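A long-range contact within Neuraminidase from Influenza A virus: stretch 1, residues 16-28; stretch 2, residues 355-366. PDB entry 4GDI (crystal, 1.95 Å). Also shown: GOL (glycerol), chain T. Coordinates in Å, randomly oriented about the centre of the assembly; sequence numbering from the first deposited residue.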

ATOM      1  N   CYS A  16      -9.076  11.599 -31.291  1.00 29.50           N
ATOM      2  CA  CYS A  16     -10.119  10.638 -31.624  1.00 35.34           C
ATOM      3  C   CYS A  16     -11.399  11.387 -31.969  1.00 37.26           C
ATOM      4  O   CYS A  16     -11.665  12.462 -31.426  1.00 36.74           O
ATOM      5  N   GLU A  17     -12.187  10.839 -32.886  1.00 33.94           N
ATOM      6  CA  GLU A  17     -13.514  11.391 -33.135  1.00 30.77           C
ATOM      7  C   GLU A  17     -14.334  11.226 -31.861  1.00 27.96           C
ATOM      8  O   GLU A  17     -14.299  10.160 -31.237  1.00 34.60           O
ATOM      9  N   VAL A  18     -15.064  12.264 -31.471  1.00 28.20           N
ATOM     10  CA  VAL A  18     -15.904  12.169 -30.272  1.00 29.97           C
ATOM     11  C   VAL A  18     -17.385  12.249 -30.610  1.00 32.80           C
ATOM     12  O   VAL A  18     -17.866  13.286 -31.063  1.00 32.97           O
ATOM     13  N   LYS A  19     -18.104  11.158 -30.365  1.00 32.21           N
ATOM     14  CA  LYS A  19     -19.538  11.096 -30.646  1.00 37.78           C
ATOM     15  C   LYS A  19     -20.318  10.779 -29.384  1.00 34.75           C
ATOM     16  O   LYS A  19     -21.540  10.698 -29.401  1.00 33.58           O
ATOM     17  N   GLY A  20     -19.606  10.603 -28.280  1.00 30.12           N
ATOM     18  CA  GLY A  20     -20.256  10.365 -27.008  1.00 29.25           C
ATOM     19  C   GLY A  20     -19.315  10.572 -25.841  1.00 25.98           C
ATOM     20  O   GLY A  20     -18.119  10.774 -26.031  1.00 25.88           O
ATOM     21  N   TRP A  21     -19.861  10.520 -24.631  1.00 27.27           N
ATOM     22  CA  TRP A  21     -19.056  10.655 -23.423  1.00 25.71           C
ATOM     23  C   TRP A  21     -19.518   9.627 -22.414  1.00 30.23           C
ATOM     24  O   TRP A  21     -20.707   9.524 -22.128  1.00 30.26           O
ATOM     25  N   VAL A  22     -18.582   8.875 -21.862  1.00 24.35           N
ATOM     26  CA  VAL A  22     -18.923   7.859 -20.887  1.00 22.59           C
ATOM     27  C   VAL A  22     -18.148   8.065 -19.593  1.00 27.44           C
ATOM     28  O   VAL A  22     -16.988   8.482 -19.615  1.00 26.04           O
ATOM     29  N   PRO A  23     -18.793   7.773 -18.447  1.00 28.34           N
ATOM     30  CA  PRO A  23     -18.100   7.940 -17.170  1.00 23.97           C
ATOM     31  C   PRO A  23     -17.078   6.829 -16.941  1.00 28.02           C
ATOM     32  O   PRO A  23     -17.412   5.645 -17.053  1.00 33.27           O
ATOM     33  N   THR A  24     -15.846   7.196 -16.622  1.00 22.20           N
ATOM     34  CA  THR A  24     -14.846   6.191 -16.321  1.00 26.02           C
ATOM     35  C   THR A  24     -14.695   6.078 -14.807  1.00 31.48           C
ATOM     36  O   THR A  24     -14.171   5.095 -14.309  1.00 33.28           O
ATOM     37  N   HIS A  25     -15.191   7.081 -14.087  1.00 24.15           N
ATOM     38  CA  HIS A  25     -15.115   7.103 -12.635  1.00 27.84           C
ATOM     39  C   HIS A  25     -16.222   7.997 -12.114  1.00 28.87           C
ATOM     40  O   HIS A  25     -16.255   9.181 -12.398  1.00 28.42           O
ATOM     41  N   ARG A  26     -17.171   7.421 -11.394  1.00 32.26           N
ATOM     42  CA  ARG A  26     -18.132   8.234 -10.674  1.00 29.23           C
ATOM     43  C   ARG A  26     -17.489   8.642  -9.362  1.00 35.26           C
ATOM     44  O   ARG A  26     -16.683   7.902  -8.794  1.00 36.37           O
ATOM     45  N   GLY A  27     -17.813   9.828  -8.886  1.00 29.94           N
ATOM     46  CA  GLY A  27     -17.309  10.247  -7.596  1.00 35.42           C
ATOM     47  C   GLY A  27     -17.747   9.234  -6.559  1.00 32.37           C
ATOM     48  O   GLY A  27     -18.770   8.576  -6.723  1.00 29.28           O
ATOM     49  N   PHE A  28     -16.972   9.089  -5.494  1.00 25.44           N
ATOM     50  CA  PHE A  28     -17.397   8.225  -4.410  1.00 34.12           C
ATOM     51  C   PHE A  28     -18.736   8.778  -3.892  1.00 35.16           C
ATOM     52  O   PHE A  28     -18.903   9.992  -3.770  1.00 27.08           O
ATOM     53  N   GLU A 355     -17.033  15.765  -4.959  1.00 30.34           N
ATOM     54  CA  GLU A 355     -16.297  14.601  -5.394  1.00 30.71           C
ATOM     55  C   GLU A 355     -16.135  14.665  -6.914  1.00 29.51           C
ATOM     56  O   GLU A 355     -17.068  15.030  -7.634  1.00 28.22           O
ATOM     57  N   LEU A 356     -14.953  14.333  -7.404  1.00 22.57           N
ATOM     58  CA  LEU A 356     -14.691  14.400  -8.836  1.00 28.12           C
ATOM     59  C   LEU A 356     -15.186  13.129  -9.499  1.00 25.01           C
ATOM     60  O   LEU A 356     -14.897  12.028  -9.039  1.00 31.33           O
ATOM     61  N   SER A 357     -15.946  13.290 -10.567  1.00 25.30           N
ATOM     62  CA  SER A 357     -16.170  12.199 -11.494  1.00 27.29           C
ATOM     63  C   SER A 357     -15.385  12.515 -12.772  1.00 29.94           C
ATOM     64  O   SER A 357     -14.964  13.657 -13.000  1.00 22.06           O
ATOM     65  N   THR A 358     -15.187  11.511 -13.606  1.00 20.34           N
ATOM     66  CA  THR A 358     -14.455  11.707 -14.855  1.00 19.65           C
ATOM     67  C   THR A 358     -15.207  11.036 -15.995  1.00 27.77           C
ATOM     68  O   THR A 358     -15.839  10.000 -15.792  1.00 22.62           O
ATOM     69  N   PHE A 359     -15.125  11.643 -17.182  1.00 22.22           N
ATOM     70  CA  PHE A 359     -15.816  11.181 -18.382  1.00 21.69           C
ATOM     71  C   PHE A 359     -14.822  11.265 -19.536  1.00 24.94           C
ATOM     72  O   PHE A 359     -14.076  12.226 -19.636  1.00 28.34           O
ATOM     73  N   CYS A 360     -14.821  10.274 -20.407  1.00 21.51           N
ATOM     74  CA  CYS A 360     -13.942  10.304 -21.575  1.00 24.28           C
ATOM     75  C   CYS A 360     -14.744  10.223 -22.868  1.00 25.95           C
ATOM     76  O   CYS A 360     -15.825   9.622 -22.908  1.00 22.69           O
ATOM     77  N   GLY A 361     -14.215  10.838 -23.920  1.00 23.80           N
ATOM     78  CA  GLY A 361     -14.868  10.810 -25.213  1.00 31.70           C
ATOM     79  C   GLY A 361     -14.768   9.429 -25.823  1.00 29.18           C
ATOM     80  O   GLY A 361     -13.792   8.733 -25.600  1.00 27.70           O
ATOM     81  N   ILE A 362     -15.794   9.015 -26.562  1.00 30.01           N
ATOM     82  CA  ILE A 362     -15.748   7.743 -27.286  1.00 30.88           C
ATOM     83  C   ILE A 362     -16.140   8.033 -28.717  1.00 28.24           C
ATOM     84  O   ILE A 362     -16.839   8.997 -28.980  1.00 27.21           O
ATOM     85  N   ASN A 363     -15.698   7.189 -29.635  1.00 34.69           N
ATOM     86  CA  ASN A 363     -15.930   7.423 -31.055  1.00 41.93           C
ATOM     87  C   ASN A 363     -17.219   6.785 -31.567  1.00 44.29           C
ATOM     88  O   ASN A 363     -17.363   6.567 -32.765  1.00 48.03           O
ATOM     89  N   SER A 364     -18.145   6.485 -30.660  1.00 43.43           N
ATOM     90  CA  SER A 364     -19.436   5.920 -31.035  1.00 47.55           C
ATOM     91  C   SER A 364     -20.535   6.620 -30.276  1.00 42.96           C
ATOM     92  O   SER A 364     -20.348   7.014 -29.132  1.00 48.71           O
ATOM     93  N   PRO A 365     -21.696   6.782 -30.911  1.00 37.18           N
ATOM     94  CA  PRO A 365     -22.813   7.368 -30.166  1.00 47.68           C
ATOM     95  C   PRO A 365     -23.377   6.379 -29.147  1.00 44.99           C
ATOM     96  O   PRO A 365     -23.245   5.177 -29.328  1.00 47.54           O
ATOM     97  N   VAL A 366     -23.968   6.892 -28.073  1.00 36.54           N
ATOM     98  CA  VAL A 366     -24.642   6.063 -27.088  1.00 27.11           C
ATOM     99  C   VAL A 366     -25.957   6.742 -26.815  1.00 40.70           C
ATOM    100  O   VAL A 366     -26.197   7.836 -27.319  1.00 38.52           O
TER

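Residues 20-23 pair antiparallel with the strand 355-362, and the two stretches together bury 1050 Å². Backbone hydrogen bonds set the frame, and a beta bulge between Pro-23 and His-25 lets Thr-24 N (2.9 Å) and, weakly, His-25 N (3.4 Å) share Thr-358 O.

Apolar packing differs on the two faces. On one, Val-22 (m) and Ile-362 (p, t) meet through their CG2 atoms at 3.6 Å. Cys-360 (m) points to the same face, with Cys-360 SG 3.9 Å from Thr-24 CG2. On the other, Phe-359 (m) turns its ring beneath Pro-23, whose CB sits 4.0 Å from the centroid of the Phe-359 ring in a CH-pi contact. The Trp-21 side chain (m) lies next to Gly-361, with Trp-21 CE3 3.5 Å from Gly-361 N. Gly-361 leaves room for its neighbours, since an ideal CB there would come within 2.9 Å of Val-18 CG2.

Polar side-chain contacts run from the bulge toward Glu-355. Thr-24 and Thr-358, both p, hydrogen-bond through their hydroxyls, OG1 to OG1, at 2.8 Å. A glycerol, probably from the crystallisation liquor, adds to this pair: its O1 hydrogen-bonds Thr-358 OG1 at 2.9 Å, and its O2 lies 2.8 Å from Thr-24 OG1. His-25 (t) presents its ring edge to Leu-356 O, 3.3 Å from His-25 CD2. A water links the stretches farther along, hydrogen-bonded to His-25 NE2 (2.8 Å), Leu-356 O (2.7 Å) and Glu-355 OE1 (3.1 Å). Glu-355 (m, m) points toward the first stretch, and its OE1 approaches the edge of the Phe-28 ring, 3.9 Å from Phe-28 CD1.

At the exposed end, Lys-19 points its CB toward the second stretch; Lys-19 CE passes 3.6 Å from Asn-363 O, and the end of the chain leads away.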

ATOM      1  CB  CYS A  16     -10.364   9.678 -30.456  1.00 32.32           C
ATOM      2  SG  CYS A  16      -8.927   8.695 -29.980  1.00 33.25           S
ATOM      3  CB  GLU A  17     -14.208  10.657 -34.278  1.00 35.99           C
ATOM      4  CG  GLU A  17     -13.810  11.117 -35.668  1.00 58.89           C
ATOM      5  CD  GLU A  17     -14.983  11.072 -36.634  1.00 81.63           C
ATOM      6  OE1 GLU A  17     -15.371   9.956 -37.048  1.00 82.66           O
ATOM      7  OE2 GLU A  17     -15.527  12.153 -36.958  1.00 85.94           O
ATOM      8  CB  VAL A  18     -15.575  13.268 -29.262  1.00 24.80           C
ATOM      9  CG1 VAL A  18     -16.559  13.215 -28.081  1.00 30.52           C
ATOM     10  CG2 VAL A  18     -14.142  13.148 -28.787  1.00 34.76           C
ATOM     11  CB  LYS A  19     -19.824  10.037 -31.708  1.00 40.83           C
ATOM     12  CG  LYS A  19     -19.088  10.285 -33.013  1.00 43.30           C
ATOM     13  CD  LYS A  19     -19.455   9.274 -34.090  1.00 51.39           C
ATOM     14  CE  LYS A  19     -18.313   9.110 -35.089  1.00 68.17           C
ATOM     15  NZ  LYS A  19     -18.763   8.585 -36.406  1.00 74.56           N
ATOM     16  CB  TRP A  21     -19.234  12.048 -22.833  1.00 22.69           C
ATOM     17  CG  TRP A  21     -18.878  13.165 -23.781  1.00 26.41           C
ATOM     18  CD1 TRP A  21     -19.719  13.815 -24.634  1.00 30.43           C
ATOM     19  CD2 TRP A  21     -17.593  13.766 -23.949  1.00 27.02           C
ATOM     20  NE1 TRP A  21     -19.037  14.791 -25.316  1.00 24.54           N
ATOM     21  CE2 TRP A  21     -17.728  14.773 -24.920  1.00 26.49           C
ATOM     22  CE3 TRP A  21     -16.341  13.547 -23.377  1.00 19.81           C
ATOM     23  CZ2 TRP A  21     -16.655  15.558 -25.330  1.00 28.38           C
ATOM     24  CZ3 TRP A  21     -15.284  14.331 -23.785  1.00 26.39           C
ATOM     25  CH2 TRP A  21     -15.447  15.317 -24.752  1.00 27.75           C
ATOM     26  CB  VAL A  22     -18.672   6.438 -21.436  1.00 29.69           C
ATOM     27  CG1 VAL A  22     -19.565   6.180 -22.639  1.00 28.49           C
ATOM     28  CG2 VAL A  22     -17.215   6.248 -21.801  1.00 33.39           C
ATOM     29  CB  PRO A  23     -19.237   7.841 -16.141  1.00 29.89           C
ATOM     30  CG  PRO A  23     -20.264   6.983 -16.808  1.00 28.14           C
ATOM     31  CD  PRO A  23     -20.177   7.310 -18.276  1.00 28.02           C
ATOM     32  CB  THR A  24     -13.499   6.513 -16.966  1.00 24.40           C
ATOM     33  OG1 THR A  24     -13.093   7.831 -16.584  1.00 30.98           O
ATOM     34  CG2 THR A  24     -13.599   6.436 -18.476  1.00 27.24           C
ATOM     35  CB  HIS A  25     -13.726   7.600 -12.185  1.00 24.34           C
ATOM     36  CG  HIS A  25     -13.631   7.937 -10.726  1.00 43.90           C
ATOM     37  ND1 HIS A  25     -13.218   7.029  -9.774  1.00 47.88           N
ATOM     38  CD2 HIS A  25     -13.867   9.096 -10.060  1.00 47.24           C
ATOM     39  CE1 HIS A  25     -13.224   7.605  -8.583  1.00 49.67           C
ATOM     40  NE2 HIS A  25     -13.612   8.859  -8.728  1.00 46.18           N
ATOM     41  CB  ARG A  26     -19.422   7.461 -10.434  1.00 36.45           C
ATOM     42  CG  ARG A  26     -20.045   6.992 -11.717  1.00 35.03           C
ATOM     43  CD  ARG A  26     -21.355   6.305 -11.494  1.00 55.22           C
ATOM     44  NE  ARG A  26     -22.384   7.261 -11.130  1.00 54.34           N
ATOM     45  CZ  ARG A  26     -23.681   7.040 -11.275  1.00 45.70           C
ATOM     46  NH1 ARG A  26     -24.106   5.887 -11.776  1.00 43.99           N
ATOM     47  NH2 ARG A  26     -24.548   7.972 -10.918  1.00 46.90           N
ATOM     48  CB  PHE A  28     -16.301   8.130  -3.344  1.00 37.42           C
ATOM     49  CG  PHE A  28     -15.123   7.293  -3.785  1.00 39.39           C
ATOM     50  CD1 PHE A  28     -14.078   7.858  -4.503  1.00 37.16           C
ATOM     51  CD2 PHE A  28     -15.085   5.932  -3.520  1.00 34.99           C
ATOM     52  CE1 PHE A  28     -13.002   7.081  -4.932  1.00 43.17           C
ATOM     53  CE2 PHE A  28     -14.016   5.146  -3.950  1.00 38.37           C
ATOM     54  CZ  PHE A  28     -12.975   5.722  -4.654  1.00 39.93           C
ATOM     55  CB  GLU A 355     -17.056  13.342  -4.969  1.00 38.56           C
ATOM     56  CG  GLU A 355     -16.718  12.879  -3.555  1.00 54.09           C
ATOM     57  CD  GLU A 355     -15.279  12.416  -3.440  1.00 72.51           C
ATOM     58  OE1 GLU A 355     -14.837  11.642  -4.321  1.00 69.16           O
ATOM     59  OE2 GLU A 355     -14.590  12.837  -2.483  1.00 86.54           O
ATOM     60  CB  LEU A 356     -13.192  14.541  -9.136  1.00 28.72           C
ATOM     61  CG  LEU A 356     -12.496  15.889  -9.004  1.00 36.28           C
ATOM     62  CD1 LEU A 356     -11.135  15.826  -9.718  1.00 32.78           C
ATOM     63  CD2 LEU A 356     -13.340  17.053  -9.541  1.00 29.11           C
ATOM     64  CB  SER A 357     -17.651  12.075 -11.805  1.00 26.42           C
ATOM     65  OG  SER A 357     -18.059  13.183 -12.582  1.00 42.78           O
ATOM     66  CB  THR A 358     -13.030  11.115 -14.798  1.00 18.65           C
ATOM     67  OG1 THR A 358     -13.095   9.718 -14.514  1.00 24.09           O
ATOM     68  CG2 THR A 358     -12.179  11.784 -13.753  1.00 24.08           C
ATOM     69  CB  PHE A 359     -16.997  12.093 -18.728  1.00 20.72           C
ATOM     70  CG  PHE A 359     -18.194  11.922 -17.844  1.00 22.30           C
ATOM     71  CD1 PHE A 359     -18.247  12.521 -16.606  1.00 26.11           C
ATOM     72  CD2 PHE A 359     -19.277  11.167 -18.268  1.00 24.30           C
ATOM     73  CE1 PHE A 359     -19.359  12.369 -15.800  1.00 24.59           C
ATOM     74  CE2 PHE A 359     -20.392  11.020 -17.470  1.00 30.59           C
ATOM     75  CZ  PHE A 359     -20.430  11.621 -16.236  1.00 31.80           C
ATOM     76  CB  CYS A 360     -12.933   9.164 -21.505  1.00 24.97           C
ATOM     77  SG  CYS A 360     -11.739   9.359 -20.176  1.00 26.90           S
ATOM     78  CB  ILE A 362     -16.703   6.671 -26.707  1.00 26.27           C
ATOM     79  CG1 ILE A 362     -18.138   7.211 -26.652  1.00 29.91           C
ATOM     80  CG2 ILE A 362     -16.248   6.233 -25.314  1.00 32.77           C
ATOM     81  CD1 ILE A 362     -19.198   6.157 -26.372  1.00 34.42           C
ATOM     82  CB  ASN A 363     -14.743   6.904 -31.867  1.00 38.36           C
ATOM     83  CG  ASN A 363     -14.440   5.441 -31.590  1.00 63.05           C
ATOM     84  OD1 ASN A 363     -15.340   4.652 -31.278  1.00 62.81           O
ATOM     85  ND2 ASN A 363     -13.166   5.072 -31.690  1.00 75.03           N
ATOM     86  CB  SER A 364     -19.493   4.425 -30.723  1.00 46.89           C
ATOM     87  OG  SER A 364     -18.458   3.732 -31.390  1.00 54.59           O
ATOM     88  CB  PRO A 365     -23.835   7.675 -31.261  1.00 49.21           C
ATOM     89  CG  PRO A 365     -23.522   6.712 -32.347  1.00 44.85           C
ATOM     90  CD  PRO A 365     -22.041   6.515 -32.316  1.00 48.29           C
ATOM     91  CB  VAL A 366     -23.841   5.960 -25.772  1.00 48.89           C
ATOM     92  CG1 VAL A 366     -22.607   5.083 -25.956  1.00 57.82           C
ATOM     93  CG2 VAL A 366     -23.453   7.348 -25.284  1.00 48.45           C
TER
HETATM   94  C1  GOL T 511      -9.888   7.505 -14.934  1.00 69.11           C
HETATM   95  O1  GOL T 511     -10.391   8.741 -14.475  1.00 74.38           O
HETATM   96  C2  GOL T 511      -9.331   7.680 -16.339  1.00 44.70           C
HETATM   97  O2  GOL T 511     -10.418   7.797 -17.221  1.00 32.25           O
HETATM   98  C3  GOL T 511      -8.446   6.506 -16.750  1.00 51.51           C
HETATM   99  O3  GOL T 511      -7.373   6.353 -15.856  1.00 54.08           O
HETATM  100  O   HOH W   1     -13.373  11.042  -6.980  1.00 42.47           O